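Local atomic coordinates of alpha-fucosidase (Bifidobacterium bifidum, PDB entry 2EAB), a protein that probably releases alpha-1,2-linked L-fucose from glycans by hydrolysis, this chain being the catalytic part of a longer, probably membrane-anchored protein. Residues Leu512-Tyr516 against Val531-Leu535; Pro509-Gln513 against Leu582-Met586. Residue numbers count along the deposited sequence, not the author numbering.

Interaction 1. Residues Leu512-Tyr516 against Val531-Leu535; sequences LQNVY and VYALL
Both segments lie within longer helices: 512-516 in helix 507-520 and 531-535 in helix 525-546. Their short axes run nearly antiparallel, at 157° (signed crossing angle -157°), and come within 10.1 Å. The register pairs the CA atoms of Tyr516 and Val531 at 5.7 Å and those of Leu512 and Leu535 at 7.2 Å. Within each segment one i to i+4 backbone hydrogen bond closes a turn: Tyr516 N to Leu512 O, 2.8 Å, and Leu535 N to Val531 O, 2.9 Å. The side chains that meet are apolar, and 334 Å² is buried; Val515 O also lies 3.5 Å from Val531 CG1. Leu512 is m,t and sets CD2 3.6 Å from Leu534 CB. Its CB lies 4.2 Å from Leu535 CD2. The two helices form an antiparallel helical hairpin, the repeating unit of the (α/α)6 barrel expected for a family 95 catalytic domain. Val515 (t) meets Val531 (m) through CG1 to CG1 at 3.6 Å. Val515 CG1 is also 3.9 Å from CD1 of Leu534 (m,t). Leu535, also m,t, starts sideways but brings its end closer. Tyr516 (chi1 t, chi2 72°) lies obliquely against two aliphatic neighbours: its CD1 is 3.7 Å from Val531 CG2 and 3.7 Å from Leu535 CD1. Val448 of helix 442-450 touches both Leu512 and Val515. Tyr516 also touches Asp589 and Glu592 of helix 577-596.

Interaction 2. Residues Pro509-Gln513 against Leu582-Met586; sequences PWILQ and LVWQM
Two helical segments cross here: 509-513, near the start of helix 507-520, and 582-586 of helix 577-596. Their N-to-C directions differ by 47° (signed crossing angle 47°), and the short axes approach to 8.9 Å. The nearest CA pairs are Pro509 with Met586, 5.7 Å, and Trp510 with Leu582, 6.0 Å. Pro509 sits in the first turn of its helix. Gln513 N bonds Trp510 O at 2.9 Å and Pro509 O only weakly at 3.3 Å; Met586 N bonds Leu582 O at 3.0 Å.

The apolar contacts centre on Leu582 and Met586. Leu582 (m,t) places CD2 over one face of the Trp510 indole (chi1 -164°, chi2 -5°), 3.7 Å from its CG. This is a CH-pi contact, with CD2 4.0 Å from the five-membered ring centroid and 24° off its normal. Met586 (t,t,p) points SD at Pro509 CG, 3.8 Å, and Leu512 CD1, 4.1 Å. The crossing is consistent with two helices probably in the inner layer of the (α/α)6 barrel expected for a family 95 catalytic domain.

The polar links are indirect. A water donates to Leu582 O at 2.7 Å and weakly to Pro509 O at 3.0 Å, and accepts from Gln513 NE2 at 2.9 Å. Gln513 (chi1 m, chi2 t, chi3 44°) starts sideways, but its end turns to the second helix. There NE2 is 3.5 Å from Leu582 CD2, and CD is 3.6 Å from Gln585 CG. Gln585 NE2 hydrogen-bonds Asp690 OD1; Asp690 is a ligand of a calcium site not occupied in this chain. A bound Tris molecule, probably from the crystallisation liquor, donates a hydrogen bond to Gln513 OE1.

Following the chain, helix 507-520 comes first and takes part in both contacts. A short turn leads into helix 525-546, and interaction 1 closes that brief loop, with 14 residues between its segments. The chain then passes through the strands 558-565 and 572-574 before helix 577-596. Interaction 2 closes the longer loop from Gln513 to Leu582, with 68 intervening residues, which contains helix 525-546. The shorter closure thus lies within the longer one. The two contacts share Leu512 and Gln513, and their centres are about 8 Å apart. They touch directly where Leu535 CD2 meets Met586 CG at 3.7 Å. Three helices of the catalytic domain therefore pack together at one buried place.

Interaction 1. Residues Leu512-Tyr516 against Val531-Leu535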
loop_
_atom_site.group_PDB
_atom_site.type_symbol
_atom_site.label_atom_id
_atom_site.label_comp_id
_atom_site.label_asym_id
_atom_site.label_seq_id
_atom_site.Cartn_x
_atom_site.Cartn_y
_atom_site.Cartn_z
ATOM N N LEU A 512 -5.333 -2.598 -10.869
ATOM C CA LEU A 512 -6.771 -2.444 -11.087
ATOM C C LEU A 512 -7.623 -3.246 -10.112
ATOM O O LEU A 512 -8.780 -2.881 -9.862
ATOM C CB LEU A 512 -7.157 -2.740 -12.531
ATOM C CG LEU A 512 -6.748 -1.648 -13.528
ATOM C CD1 LEU A 512 -6.888 -2.159 -14.953
ATOM C CD2 LEU A 512 -7.532 -0.357 -13.338
ATOM N N GLN A 513 -7.079 -4.331 -9.563
ATOM C CA GLN A 513 -7.799 -5.033 -8.500
ATOM C C GLN A 513 -8.016 -4.129 -7.295
ATOM O O GLN A 513 -9.128 -4.051 -6.767
ATOM C CB GLN A 513 -7.077 -6.297 -8.056
ATOM C CG GLN A 513 -7.112 -7.424 -9.061
ATOM C CD GLN A 513 -6.657 -8.744 -8.473
ATOM O OE1 GLN A 513 -7.051 -9.107 -7.370
ATOM N NE2 GLN A 513 -5.848 -9.482 -9.225
ATOM N N ASN A 514 -6.956 -3.449 -6.857
ATOM C CA ASN A 514 -7.072 -2.530 -5.725
ATOM C C ASN A 514 -8.088 -1.433 -6.011
ATOM O O ASN A 514 -8.840 -1.020 -5.128
ATOM C CB ASN A 514 -5.727 -1.870 -5.403
ATOM C CG ASN A 514 -4.682 -2.843 -4.903
ATOM O OD1 ASN A 514 -4.420 -2.931 -3.697
ATOM N ND2 ASN A 514 -4.051 -3.545 -5.819
ATOM N N VAL A 515 -8.102 -0.973 -7.257
ATOM C CA VAL A 515 -9.028 0.068 -7.690
ATOM C C VAL A 515 -10.471 -0.444 -7.655
ATOM O O VAL A 515 -11.348 0.217 -7.092
ATOM C CB VAL A 515 -8.647 0.627 -9.087
ATOM C CG1 VAL A 515 -9.705 1.586 -9.595
ATOM C CG2 VAL A 515 -7.299 1.327 -9.026
ATOM N N TYR A 516 -10.714 -1.619 -8.237
ATOM C CA TYR A 516 -12.063 -2.178 -8.250
ATOM C C TYR A 516 -12.596 -2.431 -6.838
ATOM O O TYR A 516 -13.799 -2.301 -6.588
ATOM C CB TYR A 516 -12.153 -3.447 -9.113
ATOM C CG TYR A 516 -13.574 -3.952 -9.187
ATOM C CD1 TYR A 516 -14.528 -3.268 -9.930
ATOM C CD2 TYR A 516 -13.983 -5.078 -8.470
ATOM C CE1 TYR A 516 -15.852 -3.691 -9.976
ATOM C CE2 TYR A 516 -15.315 -5.512 -8.516
ATOM C CZ TYR A 516 -16.237 -4.806 -9.269
ATOM O OH TYR A 516 -17.558 -5.208 -9.325
ATOM N N VAL A 531 -14.146 3.022 -12.089
ATOM C CA VAL A 531 -13.470 1.728 -12.166
ATOM C C VAL A 531 -13.870 1.000 -13.443
ATOM O O VAL A 531 -13.050 0.322 -14.062
ATOM C CB VAL A 531 -13.662 0.848 -10.893
ATOM C CG1 VAL A 531 -13.283 1.623 -9.641
ATOM C CG2 VAL A 531 -15.086 0.323 -10.767
ATOM N N TYR A 532 -15.127 1.149 -13.852
ATOM C CA TYR A 532 -15.566 0.568 -15.111
ATOM C C TYR A 532 -14.781 1.134 -16.293
ATOM O O TYR A 532 -14.341 0.383 -17.158
ATOM C CB TYR A 532 -17.073 0.744 -15.341
ATOM C CG TYR A 532 -17.489 0.269 -16.714
ATOM C CD1 TYR A 532 -17.504 -1.089 -17.022
ATOM C CD2 TYR A 532 -17.830 1.176 -17.718
ATOM C CE1 TYR A 532 -17.854 -1.538 -18.286
ATOM C CE2 TYR A 532 -18.194 0.732 -18.994
ATOM C CZ TYR A 532 -18.204 -0.626 -19.264
ATOM O OH TYR A 532 -18.551 -1.092 -20.510
ATOM N N ALA A 533 -14.628 2.455 -16.339
ATOM C CA ALA A 533 -13.879 3.080 -17.425
ATOM C C ALA A 533 -12.457 2.511 -17.515
ATOM O O ALA A 533 -12.000 2.145 -18.595
ATOM C CB ALA A 533 -13.863 4.601 -17.273
ATOM N N LEU A 534 -11.777 2.410 -16.378
ATOM C CA LEU A 534 -10.421 1.854 -16.348
ATOM C C LEU A 534 -10.377 0.404 -16.803
ATOM O O LEU A 534 -9.513 0.017 -17.598
ATOM C CB LEU A 534 -9.821 1.971 -14.949
ATOM C CG LEU A 534 -9.390 3.373 -14.515
ATOM C CD1 LEU A 534 -9.215 3.446 -13.007
ATOM C CD2 LEU A 534 -8.110 3.798 -15.227
ATOM N N LEU A 535 -11.313 -0.391 -16.290
ATOM C CA LEU A 535 -11.358 -1.817 -16.603
ATOM C C LEU A 535 -11.728 -2.076 -18.052
ATOM O O LEU A 535 -11.207 -3.004 -18.659
ATOM C CB LEU A 535 -12.326 -2.546 -15.674
ATOM C CG LEU A 535 -11.797 -2.788 -14.259
ATOM C CD1 LEU A 535 -12.933 -3.104 -13.314
ATOM C CD2 LEU A 535 -10.761 -3.907 -14.251
#

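Interaction 2. Residues Pro509-Gln513 against Leu582-Met586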
loop_
_atom_site.group_PDB
_atom_site.type_symbol
_atom_site.label_atom_id
_atom_site.label_comp_id
_atom_site.label_asym_id
_atom_site.label_seq_id
_atom_site.Cartn_x
_atom_site.Cartn_y
_atom_site.Cartn_z
ATOM N N PRO A 509 -3.355 -4.697 -14.827
ATOM C CA PRO A 509 -4.403 -5.567 -14.278
ATOM C C PRO A 509 -4.348 -5.705 -12.749
ATOM O O PRO A 509 -5.365 -5.545 -12.078
ATOM C CB PRO A 509 -4.136 -6.905 -14.979
ATOM C CG PRO A 509 -3.629 -6.495 -16.334
ATOM C CD PRO A 509 -2.807 -5.239 -16.090
ATOM N N TRP A 510 -3.173 -5.975 -12.191
ATOM C CA TRP A 510 -3.076 -6.175 -10.752
ATOM C C TRP A 510 -3.501 -4.942 -9.945
ATOM O O TRP A 510 -4.347 -5.049 -9.055
ATOM C CB TRP A 510 -1.673 -6.616 -10.365
ATOM C CG TRP A 510 -1.566 -7.208 -8.989
ATOM C CD1 TRP A 510 -2.545 -7.298 -8.031
ATOM C CD2 TRP A 510 -0.395 -7.773 -8.417
ATOM N NE1 TRP A 510 -2.048 -7.902 -6.905
ATOM C CE2 TRP A 510 -0.724 -8.195 -7.111
ATOM C CE3 TRP A 510 0.913 -7.964 -8.886
ATOM C CZ2 TRP A 510 0.207 -8.812 -6.270
ATOM C CZ3 TRP A 510 1.834 -8.580 -8.058
ATOM C CH2 TRP A 510 1.481 -8.990 -6.761
ATOM N N ILE A 511 -2.926 -3.779 -10.243
ATOM C CA ILE A 511 -3.306 -2.579 -9.497
ATOM C C ILE A 511 -4.784 -2.232 -9.712
ATOM O O ILE A 511 -5.418 -1.661 -8.829
ATOM C CB ILE A 511 -2.368 -1.375 -9.793
ATOM C CG1 ILE A 511 -2.393 -0.363 -8.642
ATOM C CG2 ILE A 511 -2.701 -0.716 -11.130
ATOM C CD1 ILE A 511 -1.783 -0.884 -7.341
ATOM N N LEU A 512 -5.333 -2.598 -10.869
ATOM C CA LEU A 512 -6.771 -2.444 -11.087
ATOM C C LEU A 512 -7.623 -3.246 -10.112
ATOM O O LEU A 512 -8.780 -2.881 -9.862
ATOM C CB LEU A 512 -7.157 -2.740 -12.531
ATOM C CG LEU A 512 -6.748 -1.648 -13.528
ATOM C CD1 LEU A 512 -6.888 -2.159 -14.953
ATOM C CD2 LEU A 512 -7.532 -0.357 -13.338
ATOM N N GLN A 513 -7.079 -4.331 -9.563
ATOM C CA GLN A 513 -7.799 -5.033 -8.500
ATOM C C GLN A 513 -8.016 -4.129 -7.295
ATOM O O GLN A 513 -9.128 -4.051 -6.767
ATOM C CB GLN A 513 -7.077 -6.297 -8.056
ATOM C CG GLN A 513 -7.112 -7.424 -9.061
ATOM C CD GLN A 513 -6.657 -8.744 -8.473
ATOM O OE1 GLN A 513 -7.051 -9.107 -7.370
ATOM N NE2 GLN A 513 -5.848 -9.482 -9.225
ATOM N N LEU A 582 -3.881 -13.013 -13.089
ATOM C CA LEU A 582 -4.165 -11.585 -13.036
ATOM C C LEU A 582 -5.135 -11.153 -14.133
ATOM O O LEU A 582 -6.059 -10.373 -13.883
ATOM C CB LEU A 582 -2.877 -10.767 -13.112
ATOM C CG LEU A 582 -2.009 -10.827 -11.853
ATOM C CD1 LEU A 582 -0.706 -10.095 -12.089
ATOM C CD2 LEU A 582 -2.733 -10.261 -10.637
ATOM N N VAL A 583 -4.935 -11.644 -15.352
ATOM C CA VAL A 583 -5.824 -11.258 -16.451
ATOM C C VAL A 583 -7.223 -11.845 -16.245
ATOM O O VAL A 583 -8.225 -11.167 -16.491
ATOM C CB VAL A 583 -5.218 -11.597 -17.833
ATOM C CG1 VAL A 583 -6.221 -11.333 -18.960
ATOM C CG2 VAL A 583 -3.960 -10.766 -18.052
ATOM N N TRP A 584 -7.277 -13.084 -15.763
ATOM C CA TRP A 584 -8.546 -13.713 -15.412
ATOM C C TRP A 584 -9.298 -12.860 -14.391
ATOM O O TRP A 584 -10.498 -12.600 -14.557
ATOM C CB TRP A 584 -8.301 -15.123 -14.880
ATOM C CG TRP A 584 -9.540 -15.900 -14.550
ATOM C CD1 TRP A 584 -10.222 -16.752 -15.371
ATOM C CD2 TRP A 584 -10.235 -15.909 -13.298
ATOM N NE1 TRP A 584 -11.299 -17.288 -14.707
ATOM C CE2 TRP A 584 -11.329 -16.793 -13.432
ATOM C CE3 TRP A 584 -10.032 -15.267 -12.069
ATOM C CZ2 TRP A 584 -12.226 -17.040 -12.385
ATOM C CZ3 TRP A 584 -10.926 -15.511 -11.031
ATOM C CH2 TRP A 584 -12.004 -16.399 -11.195
ATOM N N GLN A 585 -8.594 -12.401 -13.357
ATOM C CA GLN A 585 -9.232 -11.598 -12.322
ATOM C C GLN A 585 -9.724 -10.267 -12.863
ATOM O O GLN A 585 -10.805 -9.802 -12.479
ATOM C CB GLN A 585 -8.293 -11.351 -11.145
ATOM C CG GLN A 585 -9.042 -10.989 -9.877
ATOM C CD GLN A 585 -9.825 -12.169 -9.337
ATOM O OE1 GLN A 585 -9.243 -13.163 -8.919
ATOM N NE2 GLN A 585 -11.152 -12.079 -9.378
ATOM N N MET A 586 -8.932 -9.652 -13.741
ATOM C CA MET A 586 -9.319 -8.379 -14.334
ATOM C C MET A 586 -10.595 -8.523 -15.155
ATOM O O MET A 586 -11.506 -7.710 -15.040
ATOM C CB MET A 586 -8.204 -7.800 -15.201
ATOM C CG MET A 586 -8.575 -6.450 -15.785
ATOM S SD MET A 586 -7.339 -5.776 -16.885
ATOM C CE MET A 586 -7.350 -6.984 -18.222
HETATM O O HOH W 1 -5.774 -8.530 -11.939
#